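Aminopeptidase (Aneurinibacillus sp. AM-1, PDB 5IB9) probably acts as a zinc-dependent aminopeptidase of family M28, trimming residues from the amino ends of peptides, and carries a protease-associated domain. Local coordinates at residues Y53-Q58 and H204-T209; A246-L251 and F266-A271; I222-S227 and K292-M297. One frame throughout, in Å; residues are numbered along the deposited sequence.

Contact 1 of 3, residues Y53-Q58 and H204-T209; sequences YHVEVQ and HNVIAT. With ZN (zinc ion), chain G.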
loop_
_atom_site.group_PDB
_atom_site.type_symbol
_atom_site.label_atom_id
_atom_site.label_comp_id
_atom_site.label_asym_id
_atom_site.label_seq_id
_atom_site.Cartn_x
_atom_site.Cartn_y
_atom_site.Cartn_z
ATOM N N TYR A 53 21.067 18.901 -6.213
ATOM C CA TYR A 53 20.202 18.224 -5.303
ATOM C C TYR A 53 20.688 16.805 -4.882
ATOM O O TYR A 53 21.235 16.051 -5.688
ATOM C CB TYR A 53 18.792 18.045 -5.939
ATOM C CG TYR A 53 18.022 19.370 -6.043
ATOM C CD1 TYR A 53 17.120 19.737 -5.076
ATOM C CD2 TYR A 53 18.155 20.185 -7.175
ATOM C CE1 TYR A 53 16.443 20.925 -5.165
ATOM C CE2 TYR A 53 17.489 21.416 -7.240
ATOM C CZ TYR A 53 16.653 21.802 -6.223
ATOM O OH TYR A 53 15.939 23.001 -6.284
ATOM N N HIS A 54 20.440 16.530 -3.639
ATOM C CA HIS A 54 20.419 15.112 -3.172
ATOM C C HIS A 54 19.047 14.504 -3.614
ATOM O O HIS A 54 17.961 15.115 -3.451
ATOM C CB HIS A 54 20.643 15.063 -1.652
ATOM C CG HIS A 54 20.589 13.688 -1.083
ATOM N ND1 HIS A 54 19.497 13.222 -0.381
ATOM C CD2 HIS A 54 21.497 12.683 -1.096
ATOM C CE1 HIS A 54 19.735 11.984 0.009
ATOM N NE2 HIS A 54 20.934 11.627 -0.426
ATOM N N VAL A 55 19.143 13.307 -4.125
ATOM C CA VAL A 55 17.913 12.728 -4.780
ATOM C C VAL A 55 17.648 11.392 -4.121
ATOM O O VAL A 55 18.596 10.663 -3.767
ATOM C CB VAL A 55 18.234 12.559 -6.276
ATOM C CG1 VAL A 55 17.049 11.872 -6.973
ATOM C CG2 VAL A 55 18.416 13.920 -6.897
ATOM N N GLU A 56 16.397 11.079 -3.864
ATOM C CA GLU A 56 16.032 9.732 -3.452
ATOM C C GLU A 56 15.133 9.110 -4.523
ATOM O O GLU A 56 14.370 9.806 -5.206
ATOM C CB GLU A 56 15.155 9.834 -2.202
ATOM C CG GLU A 56 16.124 10.388 -1.051
ATOM C CD GLU A 56 17.240 9.372 -0.517
ATOM O OE1 GLU A 56 18.135 9.837 0.236
ATOM O OE2 GLU A 56 17.321 8.146 -0.881
ATOM N N VAL A 57 15.210 7.784 -4.639
ATOM C CA VAL A 57 14.392 7.044 -5.657
ATOM C C VAL A 57 13.574 6.082 -4.825
ATOM O O VAL A 57 14.099 5.160 -4.198
ATOM C CB VAL A 57 15.249 6.401 -6.664
ATOM C CG1 VAL A 57 14.371 5.586 -7.637
ATOM C CG2 VAL A 57 15.953 7.455 -7.556
ATOM N N GLN A 58 12.270 6.265 -4.799
ATOM C CA GLN A 58 11.375 5.370 -4.020
ATOM C C GLN A 58 10.805 4.273 -4.932
ATOM O O GLN A 58 10.072 4.595 -5.835
ATOM C CB GLN A 58 10.267 6.194 -3.366
ATOM C CG GLN A 58 9.275 5.280 -2.518
ATOM C CD GLN A 58 8.024 5.975 -2.177
ATOM O OE1 GLN A 58 7.619 7.019 -2.756
ATOM N NE2 GLN A 58 7.339 5.482 -1.187
ATOM N N HIS A 204 8.943 3.553 -9.886
ATOM C CA HIS A 204 9.671 4.425 -8.947
ATOM C C HIS A 204 9.143 5.831 -8.967
ATOM O O HIS A 204 8.648 6.308 -9.989
ATOM C CB HIS A 204 11.124 4.534 -9.384
ATOM C CG HIS A 204 11.835 3.230 -9.606
ATOM N ND1 HIS A 204 11.684 2.436 -10.736
ATOM C CD2 HIS A 204 12.636 2.539 -8.763
ATOM C CE1 HIS A 204 12.355 1.298 -10.554
ATOM N NE2 HIS A 204 12.999 1.379 -9.409
ATOM N N ASN A 205 9.353 6.543 -7.825
ATOM C CA ASN A 205 9.235 8.005 -7.751
ATOM C C ASN A 205 10.636 8.566 -7.571
ATOM O O ASN A 205 11.451 7.969 -6.887
ATOM C CB ASN A 205 8.358 8.425 -6.557
ATOM C CG ASN A 205 7.015 7.741 -6.594
ATOM O OD1 ASN A 205 6.354 7.784 -7.622
ATOM N ND2 ASN A 205 6.524 7.347 -5.449
ATOM N N VAL A 206 10.866 9.742 -8.126
ATOM C CA VAL A 206 12.177 10.429 -8.006
ATOM C C VAL A 206 11.912 11.698 -7.222
ATOM O O VAL A 206 11.068 12.509 -7.580
ATOM C CB VAL A 206 12.769 10.792 -9.380
ATOM C CG1 VAL A 206 14.138 11.475 -9.053
ATOM C CG2 VAL A 206 12.953 9.547 -10.230
ATOM N N ILE A 207 12.638 11.839 -6.087
ATOM C CA ILE A 207 12.298 12.911 -5.139
ATOM C C ILE A 207 13.560 13.776 -4.859
ATOM O O ILE A 207 14.596 13.255 -4.409
ATOM C CB ILE A 207 11.840 12.365 -3.804
ATOM C CG1 ILE A 207 10.598 11.495 -3.972
ATOM C CG2 ILE A 207 11.528 13.528 -2.789
ATOM C CD1 ILE A 207 10.824 10.126 -3.421
ATOM N N ALA A 208 13.520 15.094 -5.118
ATOM C CA ALA A 208 14.691 16.008 -4.940
ATOM C C ALA A 208 14.222 17.095 -4.007
ATOM O O ALA A 208 13.237 17.710 -4.240
ATOM C CB ALA A 208 15.082 16.643 -6.352
ATOM N N THR A 209 14.956 17.285 -2.919
ATOM C CA THR A 209 14.473 18.206 -1.853
ATOM C C THR A 209 15.483 19.333 -1.700
ATOM O O THR A 209 16.679 19.026 -1.545
ATOM C CB THR A 209 14.320 17.426 -0.563
ATOM O OG1 THR A 209 13.294 16.411 -0.717
ATOM C CG2 THR A 209 13.881 18.420 0.559
HETATM ZN ZN ZN G . 14.413 0.058 -8.815
HETATM O O HOH W 1 19.301 18.485 -1.883
HETATM O O HOH W 2 16.087 0.143 -9.803
HETATM O O HOH W 3 14.069 -1.875 -8.626
HETATM O O HOH W 4 13.560 -2.113 -9.736
HETATM O O HOH W 5 14.926 -1.088 -10.477
#
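V55-Q58 and H204-T209 form an antiparallel beta ladder beside the subunit interface, illustrating how one register can serve the fold, a metal and a dimer. E56 and I207 are a hydrogen-bonded pair, E56 N to I207 O at 2.9 Å and I207 N to E56 O at 2.8 Å; Q58 and N205 form the next. On the face of V55, V57, V206 and A208, V55 CG1 meets V206 CG1 at 3.6 Å, while V57 CG1 packs on H204 CD2 at 3.7 Å. On the opposite face the side chains of Q58 and N205 run alongside each other, their amide planes 64° apart. N205 ND2 gives Q58 OE1 a bond of 2.9 Å, in the plane of its own amide but 47° out of the Q58 carbonyl plane. Q58 NE2 bonds to K281 O of its own chain and to A284 O of the second subunit. An alanine at Q58 would probably deprive N205 ND2 of this acceptor and leave both carbonyls without the NE2 donor. H204 NE2 binds zinc at 2.0 Å, together with E288 of the second subunit and water. The chemistry thus implies a strand pair whose metal and amide groups help join two subunits.

Contact 2 of 3, residues A246-L251 and F266-A271; sequences AVTLEL and FITFGA
T248 and F266 meet where a helix lies on a beta sheet, inside the beta-alpha-beta unit made by strand 222-228, helix 238-256 and strand 263-269 of the M28 peptidase fold. The two segments bury 209 Å² between them, carried mainly by these two residues. The short axes run 8.5 Å apart at an angle of 158°, so the helix returns nearly antiparallel to the strand that follows it. The segments meet by van der Waals packing, part methyl and ring, part ring against helix backbone. T248 and F266 pass one another, their side chains running opposite ways. T248 CG2 stands anti to the backbone N, which leaves the methyl facing the strand, 4.0 Å from F266 CB; it also lies 4.4 Å from T268 CG2. The same torsion (chi1 -63°) sets OG1 beside its own backbone N, where it is hydrogen-bonded to G244 O, one turn back in the helix, and to S227 OG on strand 222-228. The hydroxyl is therefore engaged by helix and sheet at once, while the methyl does the packing. I267 points away from the helix, and its CG2 rests over one face of the F269 ring, offset toward the rim; Y282 of helix 277-283 touches both residues there. Strand 263-269 lies between helix 238-256 and helix 277-283, while helix 15-25 packs on the far side of helix 238-256, at A246, V247 and E250. L251 also comes close to T13, a zinc ligand. At the start of the strand segment the ring of F266 reaches the helix backbone: CD1 lies 3.6 Å from T248 O, and CE1 sits 3.8 Å from L251 C and 4.0 Å from L251 CB.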
loop_
_atom_site.group_PDB
_atom_site.type_symbol
_atom_site.label_atom_id
_atom_site.label_comp_id
_atom_site.label_asym_id
_atom_site.label_seq_id
_atom_site.Cartn_x
_atom_site.Cartn_y
_atom_site.Cartn_z
ATOM N N ALA A 246 9.491 18.251 -17.406
ATOM C CA ALA A 246 10.421 19.287 -17.792
ATOM C C ALA A 246 10.294 20.590 -16.997
ATOM O O ALA A 246 11.284 21.236 -16.598
ATOM C CB ALA A 246 10.209 19.638 -19.301
ATOM N N VAL A 247 9.021 20.967 -16.699
ATOM C CA VAL A 247 8.788 22.171 -15.805
ATOM C C VAL A 247 9.241 21.892 -14.369
ATOM O O VAL A 247 9.832 22.719 -13.736
ATOM C CB VAL A 247 7.305 22.603 -15.835
ATOM C CG1 VAL A 247 7.057 23.830 -14.935
ATOM C CG2 VAL A 247 6.944 22.966 -17.318
ATOM N N THR A 248 9.027 20.667 -13.904
ATOM C CA THR A 248 9.455 20.259 -12.555
ATOM C C THR A 248 11.003 20.393 -12.426
ATOM O O THR A 248 11.456 21.023 -11.487
ATOM C CB THR A 248 9.007 18.849 -12.223
ATOM O OG1 THR A 248 7.568 18.793 -12.216
ATOM C CG2 THR A 248 9.465 18.442 -10.764
ATOM N N LEU A 249 11.727 19.852 -13.400
ATOM C CA LEU A 249 13.210 19.922 -13.403
ATOM C C LEU A 249 13.646 21.364 -13.510
ATOM O O LEU A 249 14.511 21.763 -12.780
ATOM C CB LEU A 249 13.747 19.059 -14.560
ATOM C CG LEU A 249 13.710 17.578 -14.379
ATOM C CD1 LEU A 249 14.207 16.926 -15.670
ATOM C CD2 LEU A 249 14.663 17.186 -13.207
ATOM N N GLU A 250 13.009 22.093 -14.440
ATOM C CA GLU A 250 13.470 23.449 -14.680
ATOM C C GLU A 250 13.246 24.311 -13.425
ATOM O O GLU A 250 14.066 25.176 -13.054
ATOM C CB GLU A 250 12.896 24.000 -15.957
ATOM C CG GLU A 250 13.401 25.468 -16.250
ATOM C CD GLU A 250 14.909 25.687 -16.423
ATOM O OE1 GLU A 250 15.744 24.756 -16.494
ATOM O OE2 GLU A 250 15.239 26.905 -16.432
ATOM N N LEU A 251 12.092 24.171 -12.760
ATOM C CA LEU A 251 11.866 24.958 -11.588
ATOM C C LEU A 251 12.830 24.505 -10.484
ATOM O O LEU A 251 13.286 25.350 -9.651
ATOM C CB LEU A 251 10.392 24.889 -11.045
ATOM C CG LEU A 251 9.471 25.598 -12.072
ATOM C CD1 LEU A 251 8.068 25.408 -11.566
ATOM C CD2 LEU A 251 9.777 27.082 -12.232
ATOM N N PHE A 266 10.638 18.419 -5.116
ATOM C CA PHE A 266 10.334 18.275 -6.567
ATOM C C PHE A 266 10.288 16.811 -6.848
ATOM O O PHE A 266 11.245 16.064 -6.560
ATOM C CB PHE A 266 11.454 18.958 -7.386
ATOM C CG PHE A 266 11.591 20.448 -7.165
ATOM C CD1 PHE A 266 10.846 21.307 -7.940
ATOM C CD2 PHE A 266 12.398 20.896 -6.146
ATOM C CE1 PHE A 266 10.886 22.668 -7.758
ATOM C CE2 PHE A 266 12.562 22.315 -5.989
ATOM C CZ PHE A 266 11.786 23.173 -6.774
ATOM N N ILE A 267 9.116 16.344 -7.359
ATOM C CA ILE A 267 8.923 14.915 -7.423
ATOM C C ILE A 267 8.394 14.526 -8.819
ATOM O O ILE A 267 7.467 15.190 -9.350
ATOM C CB ILE A 267 7.891 14.400 -6.334
ATOM C CG1 ILE A 267 8.304 14.911 -4.977
ATOM C CG2 ILE A 267 7.805 12.864 -6.437
ATOM C CD1 ILE A 267 7.316 14.426 -3.899
ATOM N N THR A 268 8.992 13.447 -9.366
ATOM C CA THR A 268 8.314 12.857 -10.522
ATOM C C THR A 268 7.802 11.507 -10.126
ATOM O O THR A 268 8.495 10.678 -9.550
ATOM C CB THR A 268 9.259 12.808 -11.800
ATOM O OG1 THR A 268 10.374 11.925 -11.592
ATOM C CG2 THR A 268 9.694 14.220 -12.052
ATOM N N PHE A 269 6.502 11.281 -10.402
ATOM C CA PHE A 269 5.843 10.050 -9.925
ATOM C C PHE A 269 5.792 8.982 -10.985
ATOM O O PHE A 269 5.579 9.306 -12.155
ATOM C CB PHE A 269 4.436 10.377 -9.516
ATOM C CG PHE A 269 4.266 11.396 -8.439
ATOM C CD1 PHE A 269 4.625 11.088 -7.098
ATOM C CD2 PHE A 269 3.762 12.651 -8.680
ATOM C CE1 PHE A 269 4.479 12.033 -6.069
ATOM C CE2 PHE A 269 3.595 13.606 -7.659
ATOM C CZ PHE A 269 3.955 13.278 -6.379
ATOM N N GLY A 270 5.927 7.724 -10.558
ATOM C CA GLY A 270 5.743 6.617 -11.515
ATOM C C GLY A 270 4.312 6.136 -11.498
ATOM O O GLY A 270 3.523 6.420 -10.612
ATOM N N ALA A 271 3.983 5.378 -12.556
ATOM C CA ALA A 271 2.701 4.607 -12.604
ATOM C C ALA A 271 1.540 5.466 -12.398
ATOM O O ALA A 271 0.545 5.073 -11.837
ATOM C CB ALA A 271 2.756 3.346 -11.655
#

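Contact 3 of 3, residues I222-S227 and K292-M297; sequences IIIIGS and KRTIGM
I222 lays its CD1 over one face of the R293 guanidinium, 3.6 Å above the plane and offset toward the rim, at the start of a parallel strand pair. The guanidinium is held by a salt bridge from NE to D289 and a bond from NH1 to N220 O, which would fix the flat surface against which the isoleucine rests. Next along, I222 CB stands 3.8 Å from T294 OG1, a hydroxyl bonded to E290 O in the preceding helix. I224 lies on the sheet face of I222 and T294 and crosses M297 at a slant, its CB 3.7 Å from M297 CG. The bend at chi2 of M297 (-86°) turns SD, and from there the extended last torsion carries CE to 4.1 Å from G226 CA; a CB on G226 would run into that methyl. On the face of I223, its CG1 meets I295 CG1 at 3.7 Å. The I295 CG1 is set between its backbone N and carbonyl carbon (chi1 64°), a crowded position that also brings it near I222 O. The backbone ties the two segments with three bonds: I222 N to R293 O, I295 N to I222 O at 2.8 Å, and I224 N to G296 O at 3.0 Å. I222 pairs with T294 but I224 with M297, so the second strand carries one extra residue, as in a beta bulge. I223 and I295 both pack on A399 of helix 382-400, and S227 meets D241 and V245 of helix 238-256. Strand 222-228, which ends at the zinc ligand H228, is flanked by strand 263-269 on one edge and, on the other, by strand 294-300, which leads to D301.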
loop_
_atom_site.group_PDB
_atom_site.type_symbol
_atom_site.label_atom_id
_atom_site.label_comp_id
_atom_site.label_asym_id
_atom_site.label_seq_id
_atom_site.Cartn_x
_atom_site.Cartn_y
_atom_site.Cartn_z
ATOM N N ILE A 222 6.379 23.128 3.969
ATOM C CA ILE A 222 6.821 22.350 2.809
ATOM C C ILE A 222 5.868 22.611 1.609
ATOM O O ILE A 222 4.665 22.697 1.807
ATOM C CB ILE A 222 6.708 20.817 3.106
ATOM C CG1 ILE A 222 7.604 20.476 4.341
ATOM C CG2 ILE A 222 7.258 19.990 1.950
ATOM C CD1 ILE A 222 7.188 19.022 4.901
ATOM N N ILE A 223 6.448 22.738 0.415
ATOM C CA ILE A 223 5.666 22.761 -0.835
ATOM C C ILE A 223 6.212 21.603 -1.693
ATOM O O ILE A 223 7.387 21.401 -1.808
ATOM C CB ILE A 223 5.857 24.073 -1.598
ATOM C CG1 ILE A 223 5.116 25.085 -0.797
ATOM C CG2 ILE A 223 5.129 23.901 -2.915
ATOM C CD1 ILE A 223 5.281 26.551 -1.321
ATOM N N ILE A 224 5.261 20.843 -2.286
ATOM C CA ILE A 224 5.541 19.738 -3.296
ATOM C C ILE A 224 5.193 20.233 -4.665
ATOM O O ILE A 224 4.129 20.889 -4.866
ATOM C CB ILE A 224 4.753 18.509 -2.937
ATOM C CG1 ILE A 224 5.152 18.005 -1.516
ATOM C CG2 ILE A 224 5.018 17.443 -3.917
ATOM C CD1 ILE A 224 4.288 16.824 -1.018
ATOM N N ILE A 225 6.168 20.054 -5.582
ATOM C CA ILE A 225 5.888 20.322 -7.064
ATOM C C ILE A 225 6.055 18.980 -7.690
ATOM O O ILE A 225 7.168 18.401 -7.626
ATOM C CB ILE A 225 6.894 21.345 -7.589
ATOM C CG1 ILE A 225 6.899 22.695 -6.790
ATOM C CG2 ILE A 225 6.621 21.643 -9.066
ATOM C CD1 ILE A 225 7.904 22.680 -5.586
ATOM N N GLY A 226 5.006 18.526 -8.341
ATOM C CA GLY A 226 5.004 17.143 -8.900
ATOM C C GLY A 226 4.642 17.114 -10.412
ATOM O O GLY A 226 4.042 18.042 -10.962
ATOM N N SER A 227 4.949 15.957 -10.977
ATOM C CA SER A 227 4.582 15.568 -12.367
ATOM C C SER A 227 4.726 14.087 -12.382
ATOM O O SER A 227 5.185 13.472 -11.413
ATOM C CB SER A 227 5.494 16.262 -13.426
ATOM O OG SER A 227 6.871 16.009 -13.035
ATOM N N LYS A 292 0.956 17.823 8.045
ATOM C CA LYS A 292 0.469 19.117 8.622
ATOM C C LYS A 292 1.294 20.304 8.111
ATOM O O LYS A 292 0.705 21.438 8.011
ATOM C CB LYS A 292 0.549 19.049 10.165
ATOM C CG LYS A 292 -0.459 18.065 10.710
ATOM C CD LYS A 292 -0.502 17.998 12.252
ATOM C CE LYS A 292 -1.512 16.904 12.680
ATOM N NZ LYS A 292 -0.760 15.969 13.569
ATOM N N ARG A 293 2.554 20.098 7.766
ATOM C CA ARG A 293 3.417 21.236 7.399
ATOM C C ARG A 293 3.377 21.463 5.894
ATOM O O ARG A 293 4.000 22.451 5.434
ATOM C CB ARG A 293 4.884 20.933 7.793
ATOM C CG ARG A 293 4.968 20.948 9.262
ATOM C CD ARG A 293 6.285 20.792 9.703
ATOM N NE ARG A 293 7.036 19.613 9.332
ATOM C CZ ARG A 293 8.143 19.561 8.573
ATOM N NH1 ARG A 293 8.599 20.623 7.971
ATOM N NH2 ARG A 293 8.844 18.410 8.453
ATOM N N THR A 294 2.728 20.595 5.093
ATOM C CA THR A 294 2.744 20.804 3.629
ATOM C C THR A 294 1.622 21.761 3.258
ATOM O O THR A 294 0.405 21.473 3.341
ATOM C CB THR A 294 2.534 19.423 2.970
ATOM O OG1 THR A 294 3.640 18.591 3.232
ATOM C CG2 THR A 294 2.605 19.690 1.392
ATOM N N ILE A 295 2.064 22.971 2.894
ATOM C CA ILE A 295 1.139 24.046 2.627
ATOM C C ILE A 295 0.552 24.067 1.230
ATOM O O ILE A 295 -0.459 24.717 0.989
ATOM C CB ILE A 295 1.709 25.431 2.948
ATOM C CG1 ILE A 295 2.868 25.684 2.026
ATOM C CG2 ILE A 295 2.163 25.554 4.510
ATOM C CD1 ILE A 295 3.410 27.222 2.225
ATOM N N GLY A 296 1.140 23.256 0.360
ATOM C CA GLY A 296 0.572 23.180 -0.977
ATOM C C GLY A 296 1.308 22.119 -1.818
ATOM O O GLY A 296 2.523 21.895 -1.645
ATOM N N MET A 297 0.559 21.532 -2.732
ATOM C CA MET A 297 1.116 20.596 -3.686
ATOM C C MET A 297 0.613 21.068 -5.051
ATOM O O MET A 297 -0.595 21.218 -5.306
ATOM C CB MET A 297 0.677 19.112 -3.413
ATOM C CG MET A 297 1.338 18.035 -4.348
ATOM S SD MET A 297 0.406 17.876 -5.848
ATOM C CE MET A 297 1.578 16.821 -6.710
#

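Overall arrangement
Contacts 1 and 3 are strand pairs of the catalytic domain, 55-66 with 187-210 and 222-228 with 294-300; contact 2 sets helix 238-256 against strand 263-269, which lies between them. Contact 1 closes first along the chain; contact 2 then falls wholly between the two segments of contact 3. Centres of contacts 1 and 2 are about 10 Å apart, those of 2 and 3 about 13 Å, and those of 1 and 3 about 15 Å. The shared strand 263-269 is bonded through its backbone to 204-209 on one edge and to 222-227 on the other. Neighbouring strands thus lead from the zinc site at the dimer interface to the strand that ends at H228 in the inhibitor-bound zinc site.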